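Local coordinates for protein twin-arginine translocation pathway signal (Rhodoferax ferrireducens, PDB 5IM2) that probably captures aromatic carboxylates such as benzoate in the periplasm and hands them to a TRAP-type membrane transporter, at residues D155-D159 against T160-A164; A184-G188 against L189-G193; R192-T195 against R196-K200; P215-P218 against D219-K223; A230-W233 against E234-P237. All coordinates share one frame; numbering follows the deposited sequence.

Interaction 1: D155-D159 against T160-A164; sequences DEFKD and TQVLA
Between Phe157 and Thr160 the backbone folds into a type I beta turn, closed by the hydrogen bond from Thr160 N to Phe157 O (3.1 Å). This bond is nearly straight at the hydrogen (169°), yet the donor stands 43° out of the Phe157 carbonyl plane. Lys158 and Asp159 hold the corner positions: the lysine points outward, and aspartate is a residue that readily adopts the helix-like backbone of such a turn. Thr160 tucks its hydroxyl between its own backbone N and carbonyl carbon (chi1 62°), which brings OG1 back over the turn to within 3.5 Å of Phe157 O. That second approach is long and weak, and the hydroxyl also meets Tyr101, whose OH in turn binds Asp159 OD1. Tyr101 therefore ties together the last residue of the corner and the residue that follows it. Past the turn, the chain heads back and Val162 presents one methyl to Phe157: CG2 lies 3.5 Å from Phe157 CB and 3.9 Å from Phe157 CG. The contact meets the root of the aromatic side chain obliquely, while the ring runs on into the protein to stack with Phe123. Both apolar residues also pack on helix 138-152, through Met149 and Trp146. Farther on, Leu163 and Ala164 together face Leu265, a classic beta bulge. The whole is a helix-to-strand connection, in which a type I turn delivers the chain into edge strand 161-167 of the five-stranded mixed sheet.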
# COMPACT_ATOMS: atom_id res chain seq x y z
N ASP A 155 11.71 11.46 11.40
CA ASP A 155 10.92 12.67 11.56
C ASP A 155 9.73 12.74 10.60
O ASP A 155 8.87 13.61 10.78
CB ASP A 155 11.78 13.90 11.35
CG ASP A 155 12.42 13.91 10.00
OD1 ASP A 155 13.41 13.16 9.81
OD2 ASP A 155 11.91 14.63 9.11
N GLU A 156 9.65 11.86 9.60
CA GLU A 156 8.59 11.96 8.60
C GLU A 156 7.22 11.71 9.18
O GLU A 156 6.23 12.29 8.71
CB GLU A 156 8.85 10.99 7.43
CG GLU A 156 7.76 10.92 6.35
CD GLU A 156 8.34 10.72 4.95
OE1 GLU A 156 8.09 9.64 4.32
OE2 GLU A 156 9.06 11.63 4.48
N PHE A 157 7.13 10.84 10.19
CA PHE A 157 5.87 10.53 10.84
C PHE A 157 5.89 10.92 12.32
O PHE A 157 5.18 10.31 13.12
CB PHE A 157 5.56 9.04 10.73
CG PHE A 157 5.23 8.55 9.32
CD1 PHE A 157 4.03 8.87 8.70
CD2 PHE A 157 6.11 7.72 8.64
CE1 PHE A 157 3.73 8.40 7.44
CE2 PHE A 157 5.81 7.25 7.36
CZ PHE A 157 4.61 7.59 6.77
N LYS A 158 6.70 11.90 12.69
CA LYS A 158 6.94 12.16 14.11
C LYS A 158 5.72 12.74 14.81
O LYS A 158 5.72 12.81 16.05
CB LYS A 158 8.12 13.11 14.29
CG LYS A 158 7.91 14.50 13.71
CD LYS A 158 9.12 15.39 14.00
CE LYS A 158 8.82 16.84 13.67
NZ LYS A 158 9.69 17.36 12.58
N ASP A 159 4.67 13.10 14.06
CA ASP A 159 3.48 13.65 14.67
C ASP A 159 2.47 12.56 15.05
O ASP A 159 1.42 12.89 15.62
CB ASP A 159 2.84 14.71 13.76
CG ASP A 159 2.69 14.28 12.32
OD1 ASP A 159 3.21 13.21 11.94
OD2 ASP A 159 2.05 15.04 11.54
N THR A 160 2.81 11.28 14.83
CA THR A 160 2.02 10.17 15.34
C THR A 160 2.95 9.14 15.95
O THR A 160 4.18 9.24 15.86
CB THR A 160 1.15 9.52 14.23
OG1 THR A 160 1.97 8.95 13.19
CG2 THR A 160 0.14 10.54 13.68
N GLN A 161 2.34 8.16 16.59
CA GLN A 161 3.04 6.96 17.03
C GLN A 161 2.83 5.88 15.96
O GLN A 161 1.73 5.33 15.83
CB GLN A 161 2.52 6.54 18.41
CG GLN A 161 3.05 5.24 18.96
CD GLN A 161 4.54 5.24 19.22
OE1 GLN A 161 5.17 4.18 19.18
NE2 GLN A 161 5.10 6.39 19.51
N VAL A 162 3.86 5.61 15.17
CA VAL A 162 3.72 4.61 14.12
C VAL A 162 3.84 3.22 14.72
O VAL A 162 4.84 2.87 15.37
CB VAL A 162 4.73 4.83 12.99
CG1 VAL A 162 4.66 3.72 11.93
CG2 VAL A 162 4.42 6.17 12.32
N LEU A 163 2.80 2.43 14.51
CA LEU A 163 2.76 1.06 14.97
C LEU A 163 3.29 0.07 13.95
O LEU A 163 3.87 -0.94 14.36
CB LEU A 163 1.31 0.68 15.32
CG LEU A 163 0.57 1.64 16.25
CD1 LEU A 163 -0.83 1.10 16.61
CD2 LEU A 163 1.34 1.93 17.53
N ALA A 164 3.11 0.32 12.65
CA ALA A 164 3.56 -0.58 11.60
C ALA A 164 3.59 0.15 10.28
O ALA A 164 2.89 1.17 10.09
CB ALA A 164 2.69 -1.84 11.52

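Interaction 2: A184-G188 against L189-G193; sequences ADLKG and LKMRG. With BEZ (benzoic acid), chain B.
Asp185 meets Leu189 through its backbone, its carbonyl O resting 3.6 Å from Leu189 CD1, while its carboxylate turns back to accept the backbone N-H groups of Lys181 and Thr182. Leu186 follows and works at both ends. Its carbonyl O receives Leu189 N at 3.1 Å, with the donor 43° above the carbonyl plane, and this bond closes a type II beta turn. Its side chain goes inward, where CD2 reaches Met191 CG at 4.2 Å. The two chains cross at about a right angle, and Phe173 of strand 171-175 packs against both. Lys187, first of the two corner residues, sends its long polar chain away from the contact, as suits an exposed position. Gly188, the second, has a positive phi of 74°, a conformation that glycine adopts most easily. Leu189 then folds back over the turn, CB lying 3.5 Å from Leu186 O. Beyond it the strand alternates: Lys190 points away and is held by Gly224 O, Met191 goes into the core, and Arg192 extends to the ligand. The arginine grips benzoate with two nearly straight hydrogen bonds, NH1 to O1 and NH2 to O2, each 2.7 Å, so that the carboxylate carbon lies in the guanidinium plane. A type II turn thus leads into strand 190-193 of the six-stranded sheet, whose arginine makes the bidentate carboxylate clamp typical of TRAP solute-binding proteins.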
# COMPACT_ATOMS: atom_id res chain seq x y z
N ALA A 184 3.29 -0.20 -25.08
CA ALA A 184 2.54 0.55 -26.07
C ALA A 184 1.03 0.38 -25.93
O ALA A 184 0.27 1.24 -26.38
CB ALA A 184 2.94 0.14 -27.48
N ASP A 185 0.58 -0.72 -25.33
CA ASP A 185 -0.85 -0.93 -25.17
C ASP A 185 -1.47 0.02 -24.16
O ASP A 185 -2.69 0.16 -24.11
CB ASP A 185 -1.10 -2.40 -24.78
CG ASP A 185 -0.83 -3.38 -25.94
OD1 ASP A 185 -1.08 -3.01 -27.10
OD2 ASP A 185 -0.39 -4.53 -25.70
N LEU A 186 -0.65 0.73 -23.41
CA LEU A 186 -1.15 1.69 -22.42
C LEU A 186 -1.33 3.08 -22.97
O LEU A 186 -1.85 3.94 -22.26
CB LEU A 186 -0.21 1.78 -21.24
CG LEU A 186 -0.24 0.52 -20.34
CD1 LEU A 186 1.01 0.45 -19.58
CD2 LEU A 186 -1.38 0.55 -19.37
N LYS A 187 -0.85 3.33 -24.19
CA LYS A 187 -0.83 4.68 -24.74
C LYS A 187 -2.22 5.27 -24.73
O LYS A 187 -3.16 4.69 -25.28
CB LYS A 187 -0.30 4.66 -26.18
CG LYS A 187 1.19 4.47 -26.32
CD LYS A 187 1.64 4.90 -27.71
CE LYS A 187 3.10 4.58 -27.97
NZ LYS A 187 3.44 4.78 -29.41
N GLY A 188 -2.36 6.44 -24.10
CA GLY A 188 -3.60 7.19 -24.09
C GLY A 188 -4.69 6.62 -23.21
O GLY A 188 -5.74 7.24 -23.10
N LEU A 189 -4.48 5.46 -22.58
CA LEU A 189 -5.46 4.95 -21.63
C LEU A 189 -5.47 5.76 -20.35
O LEU A 189 -4.42 6.07 -19.79
CB LEU A 189 -5.17 3.50 -21.26
CG LEU A 189 -5.30 2.42 -22.34
CD1 LEU A 189 -5.20 1.03 -21.70
CD2 LEU A 189 -6.60 2.54 -23.11
N LYS A 190 -6.67 6.08 -19.88
CA LYS A 190 -6.84 6.72 -18.58
C LYS A 190 -6.73 5.65 -17.50
O LYS A 190 -7.64 4.84 -17.33
CB LYS A 190 -8.18 7.44 -18.52
CG LYS A 190 -8.28 8.68 -19.37
CD LYS A 190 -9.68 9.25 -19.36
CE LYS A 190 -10.73 8.24 -19.88
NZ LYS A 190 -12.08 8.85 -20.14
N MET A 191 -5.62 5.66 -16.76
CA MET A 191 -5.27 4.61 -15.80
C MET A 191 -5.14 5.19 -14.40
O MET A 191 -4.36 6.11 -14.17
CB MET A 191 -3.96 3.94 -16.19
CG MET A 191 -4.06 3.14 -17.48
SD MET A 191 -5.18 1.70 -17.39
CE MET A 191 -4.33 0.71 -16.17
N ARG A 192 -5.84 4.58 -13.45
CA ARG A 192 -5.76 4.98 -12.05
C ARG A 192 -4.51 4.44 -11.37
O ARG A 192 -4.15 3.26 -11.53
CB ARG A 192 -7.00 4.50 -11.28
CG ARG A 192 -7.00 4.81 -9.80
CD ARG A 192 -6.31 3.71 -8.95
NE ARG A 192 -6.37 4.06 -7.54
CZ ARG A 192 -5.89 3.31 -6.56
NH1 ARG A 192 -5.29 2.13 -6.81
NH2 ARG A 192 -6.01 3.73 -5.32
N GLY A 193 -3.88 5.30 -10.56
CA GLY A 193 -2.90 4.86 -9.58
C GLY A 193 -3.21 5.45 -8.22
O GLY A 193 -3.93 6.44 -8.08
C BEZ B . -4.91 1.05 -3.48
O1 BEZ B . -4.34 0.82 -4.59
O2 BEZ B . -5.36 2.19 -3.25
C1 BEZ B . -5.06 -0.05 -2.48
C2 BEZ B . -5.67 0.20 -1.25
C3 BEZ B . -5.83 -0.85 -0.35
C4 BEZ B . -5.37 -2.11 -0.67
C5 BEZ B . -4.74 -2.35 -1.87
C6 BEZ B . -4.58 -1.31 -2.79

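Interaction 3: R192-T195 against R196-K200; sequences RGPT and RQVTK. With BEZ (benzoic acid), chain B.
Thr195 offers its carbonyl O to the first turn of helix 196-205, where Thr199 N binds it at 3.0 Å, nearly along the C=O axis. Val198 N also lies near this oxygen, but its bond is weak because the angle at the hydrogen is only 121°. Thr195 itself stands at the N-cap position. Its OG1 touches Val198 CG2 at 3.4 Å and forms its hydrogen bond with Glu130. The other valine branch, CG1, is anti to the backbone N (chi1 -176°), a setting that brings it 3.8 Å from Pro194 CD, and ring and valine cross at about a right angle. Gly193 lets the helix come close, with Thr199 CG2 only 4.1 Å from its CA. Pro194 also looks the other way: its CA lies 3.5 Å above one face of the Arg192 guanidinium, and its CB approaches benzoate O1 at 3.7 Å. Farther out, Met212 O and Ala230 O bind the guanidinium and help to fix its rotation. Glu127 and Asp342 hold Arg196 by salt bridges, and Glu127 also accepts from Gln197. Acidic residues thus gather at the start of the helix, where its dipole would probably favour them. On the pocket side, a buried guanidinium with Pro194 against one face would probably attract a carboxylate more strongly than one in water, consistent with the selection of an organic anion.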
# COMPACT_ATOMS: atom_id res chain seq x y z
N ARG A 192 -5.84 4.58 -13.45
CA ARG A 192 -5.76 4.98 -12.05
C ARG A 192 -4.51 4.44 -11.37
O ARG A 192 -4.15 3.26 -11.53
CB ARG A 192 -7.00 4.50 -11.28
CG ARG A 192 -7.00 4.81 -9.80
CD ARG A 192 -6.31 3.71 -8.95
NE ARG A 192 -6.37 4.06 -7.54
CZ ARG A 192 -5.89 3.31 -6.56
NH1 ARG A 192 -5.29 2.13 -6.81
NH2 ARG A 192 -6.01 3.73 -5.32
N GLY A 193 -3.88 5.30 -10.56
CA GLY A 193 -2.90 4.86 -9.58
C GLY A 193 -3.21 5.45 -8.22
O GLY A 193 -3.93 6.44 -8.08
N PRO A 194 -2.62 4.86 -7.17
CA PRO A 194 -2.94 5.28 -5.81
C PRO A 194 -2.16 6.49 -5.29
O PRO A 194 -2.66 7.19 -4.40
CB PRO A 194 -2.61 4.03 -4.99
CG PRO A 194 -1.48 3.35 -5.78
CD PRO A 194 -1.85 3.61 -7.22
N THR A 195 -0.95 6.73 -5.82
CA THR A 195 -0.05 7.75 -5.29
C THR A 195 0.69 8.41 -6.45
O THR A 195 0.78 7.85 -7.54
CB THR A 195 0.96 7.13 -4.36
OG1 THR A 195 1.84 6.32 -5.16
CG2 THR A 195 0.29 6.28 -3.29
N ARG A 196 1.35 9.54 -6.17
CA ARG A 196 2.06 10.27 -7.22
C ARG A 196 3.22 9.46 -7.82
O ARG A 196 3.52 9.61 -9.01
CB ARG A 196 2.56 11.62 -6.69
CG ARG A 196 3.82 11.57 -5.87
CD ARG A 196 4.38 12.96 -5.55
NE ARG A 196 5.63 12.86 -4.80
CZ ARG A 196 6.61 13.76 -4.81
NH1 ARG A 196 6.50 14.87 -5.54
NH2 ARG A 196 7.70 13.55 -4.09
N GLN A 197 3.92 8.61 -7.05
CA GLN A 197 4.98 7.87 -7.73
C GLN A 197 4.42 6.84 -8.69
O GLN A 197 5.04 6.56 -9.70
CB GLN A 197 5.94 7.16 -6.74
CG GLN A 197 6.93 8.05 -6.04
CD GLN A 197 7.57 9.08 -6.91
OE1 GLN A 197 7.98 8.79 -8.04
NE2 GLN A 197 7.72 10.27 -6.38
N VAL A 198 3.26 6.24 -8.40
CA VAL A 198 2.71 5.29 -9.34
C VAL A 198 2.14 6.01 -10.56
O VAL A 198 2.28 5.54 -11.69
CB VAL A 198 1.66 4.40 -8.65
CG1 VAL A 198 1.14 3.33 -9.58
CG2 VAL A 198 2.27 3.78 -7.39
N THR A 199 1.52 7.18 -10.35
CA THR A 199 0.98 7.92 -11.50
C THR A 199 2.10 8.49 -12.35
O THR A 199 1.98 8.54 -13.58
CB THR A 199 0.02 9.03 -11.08
OG1 THR A 199 0.66 9.96 -10.22
CG2 THR A 199 -1.23 8.46 -10.42
N LYS A 200 3.24 8.84 -11.73
CA LYS A 200 4.40 9.26 -12.52
C LYS A 200 4.89 8.13 -13.40
O LYS A 200 5.21 8.34 -14.59
CB LYS A 200 5.49 9.76 -11.59
CG LYS A 200 5.20 11.14 -11.05
CD LYS A 200 6.28 11.62 -10.11
CE LYS A 200 5.81 12.85 -9.33
NZ LYS A 200 5.31 13.93 -10.24
C BEZ B . -4.91 1.05 -3.48
O1 BEZ B . -4.34 0.82 -4.59
O2 BEZ B . -5.36 2.19 -3.25
C1 BEZ B . -5.06 -0.05 -2.48
C2 BEZ B . -5.67 0.20 -1.25
C3 BEZ B . -5.83 -0.85 -0.35
C4 BEZ B . -5.37 -2.11 -0.67
C5 BEZ B . -4.74 -2.35 -1.87
C6 BEZ B . -4.58 -1.31 -2.79

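Interaction 4: P215-P218 against D219-K223; sequences PAIP and DALSK
Ala216 O is gripped twice, by Ala220 N at 3.2 Å and by a water that donates to it at 2.7 Å. The same water gives its second hydrogen to Asp219 OD2, so the carboxylate is tied back to the preceding turn. A second water plays a like part along the backbone: it donates to Pro215 O at 2.8 Å and accepts from Asp219 N at 2.8 Å, standing in for a direct bond between the two peptide groups. Farther along, the helix bonds become regular. Leu221 N reaches Ile217 O at 2.8 Å and 169°, and Ser222 N binds Pro218 O, which the serine hydroxyl also approaches. Pro218 has no N-H to give, which does little harm in the first turn of a helix, where amides have no carbonyl one turn earlier to bind. On the inner side Ile217 and Leu221, one turn apart, lie side by side and point the same way. The CG2 branch of Ile217, anti to the backbone N, touches Leu221 CD1 at 4.0 Å, and helix 241-244 packs over the pair through Val241 and Leu244. Ala220, small enough for close packing, faces Met212 and Ile226. The outer side is charged: Asp219 OD2 and Lys223 NZ form a salt bridge of 3.1 Å, weak as a hydrogen bond. This is the N-terminal part of helix 217-223, amphipathic and bridged by water, with the side chain of Ile217 about 6 Å from the bound benzoate.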
# COMPACT_ATOMS: atom_id res chain seq x y z
N PRO A 215 -11.70 3.51 -2.73
CA PRO A 215 -13.18 3.44 -2.79
C PRO A 215 -13.79 4.19 -3.97
O PRO A 215 -14.94 3.90 -4.31
CB PRO A 215 -13.63 4.06 -1.46
CG PRO A 215 -12.41 4.06 -0.60
CD PRO A 215 -11.26 4.24 -1.54
N ALA A 216 -13.04 5.12 -4.58
CA ALA A 216 -13.50 5.92 -5.70
C ALA A 216 -13.46 5.15 -7.02
O ALA A 216 -13.98 5.64 -8.03
CB ALA A 216 -12.64 7.19 -5.81
N ILE A 217 -12.86 3.96 -7.05
CA ILE A 217 -12.54 3.32 -8.33
C ILE A 217 -13.81 2.83 -9.02
O ILE A 217 -13.96 3.06 -10.22
CB ILE A 217 -11.51 2.19 -8.15
CG1 ILE A 217 -10.14 2.82 -7.88
CG2 ILE A 217 -11.40 1.33 -9.40
CD1 ILE A 217 -9.10 1.83 -7.43
N PRO A 218 -14.75 2.18 -8.31
CA PRO A 218 -15.98 1.74 -8.99
C PRO A 218 -16.75 2.85 -9.69
O PRO A 218 -17.16 2.68 -10.85
CB PRO A 218 -16.78 1.12 -7.84
CG PRO A 218 -15.78 0.63 -6.90
CD PRO A 218 -14.65 1.61 -6.95
N ASP A 219 -17.02 3.97 -9.00
CA ASP A 219 -17.77 5.05 -9.62
C ASP A 219 -17.02 5.63 -10.80
O ASP A 219 -17.63 6.07 -11.78
CB ASP A 219 -18.07 6.15 -8.59
CG ASP A 219 -18.57 7.46 -9.23
OD1 ASP A 219 -19.79 7.61 -9.43
OD2 ASP A 219 -17.73 8.36 -9.52
N ALA A 220 -15.68 5.60 -10.76
CA ALA A 220 -14.91 6.10 -11.89
C ALA A 220 -14.92 5.12 -13.05
O ALA A 220 -15.05 5.52 -14.22
CB ALA A 220 -13.48 6.40 -11.45
N LEU A 221 -14.80 3.82 -12.77
CA LEU A 221 -14.93 2.84 -13.84
C LEU A 221 -16.31 2.93 -14.49
O LEU A 221 -16.43 2.88 -15.72
CB LEU A 221 -14.67 1.42 -13.30
CG LEU A 221 -13.20 0.98 -13.16
CD1 LEU A 221 -13.13 -0.39 -12.51
CD2 LEU A 221 -12.45 0.94 -14.47
N SER A 222 -17.35 3.13 -13.69
CA SER A 222 -18.70 3.06 -14.24
C SER A 222 -19.06 4.32 -15.02
O SER A 222 -19.72 4.23 -16.06
CB SER A 222 -19.71 2.84 -13.11
OG SER A 222 -19.54 1.55 -12.57
N LYS A 223 -18.68 5.49 -14.52
CA LYS A 223 -18.95 6.69 -15.29
C LYS A 223 -17.95 6.88 -16.42
O LYS A 223 -18.18 7.75 -17.28
CB LYS A 223 -19.01 7.93 -14.38
CG LYS A 223 -17.69 8.42 -13.76
CD LYS A 223 -17.98 9.52 -12.73
CE LYS A 223 -16.73 10.01 -11.99
NZ LYS A 223 -17.15 11.02 -10.96
O HOH W 1 -16.91 4.52 -6.25
O HOH W 2 -15.05 8.08 -8.54

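Interaction 5: A230-W233 against E234-P237; sequences ALPW and EVVP. With BEZ (benzoic acid), chain B.
Val235 packs against Leu231 and Pro232 while serving the ligand, and each of its side-chain atoms has a task. CB lies 3.7 Å from benzoate C5. CG1, set between the backbone N and the carbonyl carbon (chi1 72°), turns back to the strand, where it meets Pro232 O at 3.5 Å and Leu231 CD2 at 3.9 Å. CG2 goes the other way, anti to the backbone N, and reaches benzoate C4 at 3.8 Å. The branched residue therefore fills the corner between strand and ligand: CG1 touches both, CG2 the ligand. Leu231 crosses it at about a right angle and carries CD2 on to the carboxylate, while Pro232 lays CG and CD against the ligand, CD being 3.7 Å from benzoate C6. Glu234 bends at chi2 so that OE2 comes 3.5 Å from benzoate C5; Asn62 and Gln299 bind its two oxygens and hold the carboxylate in place. The backbone curls tightly beside this cluster: Val236 N donates to Trp233 O at 3.2 Å, with the donor 56° above the carbonyl plane, a three-residue bond. Val236 then packs CG2 near Pro232 O and obliquely against the Trp233 ring. Trp233, suited by its bulk to the interior, binds Glu250 through NE1 and meets His174 edge-to-face. A sheet strand, 228-232, here runs out into a turn of 3-10 character, and residues around the junction build a largely apolar wall of the benzoate pocket, with one carboxylate, that of Glu234, at the ring.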
# COMPACT_ATOMS: atom_id res chain seq x y z
N ALA A 230 -4.54 0.38 -11.65
CA ALA A 230 -3.44 -0.39 -11.08
C ALA A 230 -3.85 -0.77 -9.65
O ALA A 230 -4.14 0.11 -8.85
CB ALA A 230 -2.17 0.45 -11.08
N LEU A 231 -3.91 -2.07 -9.37
CA LEU A 231 -4.23 -2.60 -8.04
C LEU A 231 -3.50 -3.92 -7.88
O LEU A 231 -3.37 -4.66 -8.86
CB LEU A 231 -5.72 -2.89 -7.86
CG LEU A 231 -6.72 -1.75 -7.94
CD1 LEU A 231 -8.14 -2.26 -8.15
CD2 LEU A 231 -6.58 -0.97 -6.67
N PRO A 232 -3.15 -4.31 -6.65
CA PRO A 232 -2.78 -5.71 -6.43
C PRO A 232 -4.03 -6.60 -6.50
O PRO A 232 -5.16 -6.13 -6.36
CB PRO A 232 -2.19 -5.70 -5.03
CG PRO A 232 -2.99 -4.64 -4.34
CD PRO A 232 -3.21 -3.56 -5.38
N TRP A 233 -3.79 -7.91 -6.65
CA TRP A 233 -4.87 -8.87 -6.80
C TRP A 233 -5.76 -8.93 -5.57
O TRP A 233 -6.98 -9.11 -5.70
CB TRP A 233 -4.32 -10.27 -7.07
CG TRP A 233 -4.13 -10.61 -8.52
CD1 TRP A 233 -2.97 -10.99 -9.13
CD2 TRP A 233 -5.13 -10.61 -9.55
NE1 TRP A 233 -3.17 -11.21 -10.47
CE2 TRP A 233 -4.49 -10.98 -10.76
CE3 TRP A 233 -6.49 -10.31 -9.58
CZ2 TRP A 233 -5.18 -11.10 -11.96
CZ3 TRP A 233 -7.17 -10.41 -10.77
CH2 TRP A 233 -6.51 -10.81 -11.95
N GLU A 234 -5.18 -8.78 -4.37
CA GLU A 234 -5.91 -9.14 -3.17
C GLU A 234 -7.14 -8.25 -2.95
O GLU A 234 -8.15 -8.73 -2.40
CB GLU A 234 -4.96 -9.11 -1.96
CG GLU A 234 -4.41 -7.75 -1.60
CD GLU A 234 -5.31 -6.90 -0.70
OE1 GLU A 234 -6.23 -7.45 -0.01
OE2 GLU A 234 -5.07 -5.67 -0.70
N VAL A 235 -7.07 -6.99 -3.38
CA VAL A 235 -8.13 -6.02 -3.08
C VAL A 235 -9.22 -6.04 -4.12
O VAL A 235 -10.31 -5.50 -3.86
CB VAL A 235 -7.53 -4.61 -2.94
CG1 VAL A 235 -7.11 -4.03 -4.29
CG2 VAL A 235 -8.50 -3.69 -2.20
N VAL A 236 -8.99 -6.70 -5.25
CA VAL A 236 -9.88 -6.54 -6.40
C VAL A 236 -11.31 -6.94 -6.06
O VAL A 236 -12.24 -6.19 -6.40
CB VAL A 236 -9.31 -7.33 -7.59
CG1 VAL A 236 -10.37 -7.72 -8.64
CG2 VAL A 236 -8.17 -6.59 -8.20
N PRO A 237 -11.57 -8.08 -5.43
CA PRO A 237 -12.97 -8.44 -5.16
C PRO A 237 -13.67 -7.52 -4.18
O PRO A 237 -14.91 -7.46 -4.22
CB PRO A 237 -12.87 -9.86 -4.59
CG PRO A 237 -11.49 -10.32 -4.85
CD PRO A 237 -10.62 -9.14 -5.01
C BEZ B . -4.91 1.05 -3.48
O1 BEZ B . -4.34 0.82 -4.59
O2 BEZ B . -5.36 2.19 -3.25
C1 BEZ B . -5.06 -0.05 -2.48
C2 BEZ B . -5.67 0.20 -1.25
C3 BEZ B . -5.83 -0.85 -0.35
C4 BEZ B . -5.37 -2.11 -0.67
C5 BEZ B . -4.74 -2.35 -1.87
C6 BEZ B . -4.58 -1.31 -2.79

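From the N terminus the five contacts follow one another, each a local turn or helix start. Interaction 1 closes the loop into strand 161-167 of the five-stranded sheet and stays apart, its nearest atoms about 9 Å from interaction 3. Interaction 2 opens strand 190-193, and interaction 3 overlaps it at Arg192 and Gly193 before entering helix 196-205 of a beta-alpha-beta unit. Interaction 4 starts helix 217-223, and interaction 5 ends strand 228-232, the neighbour of strand 190-193. None nests inside another, but interactions 2 to 5 converge near the benzoate: Ile217 CD1 packs on Arg192 NE and Leu231 CD2, and Arg192 O probably bonds to Ala230 N.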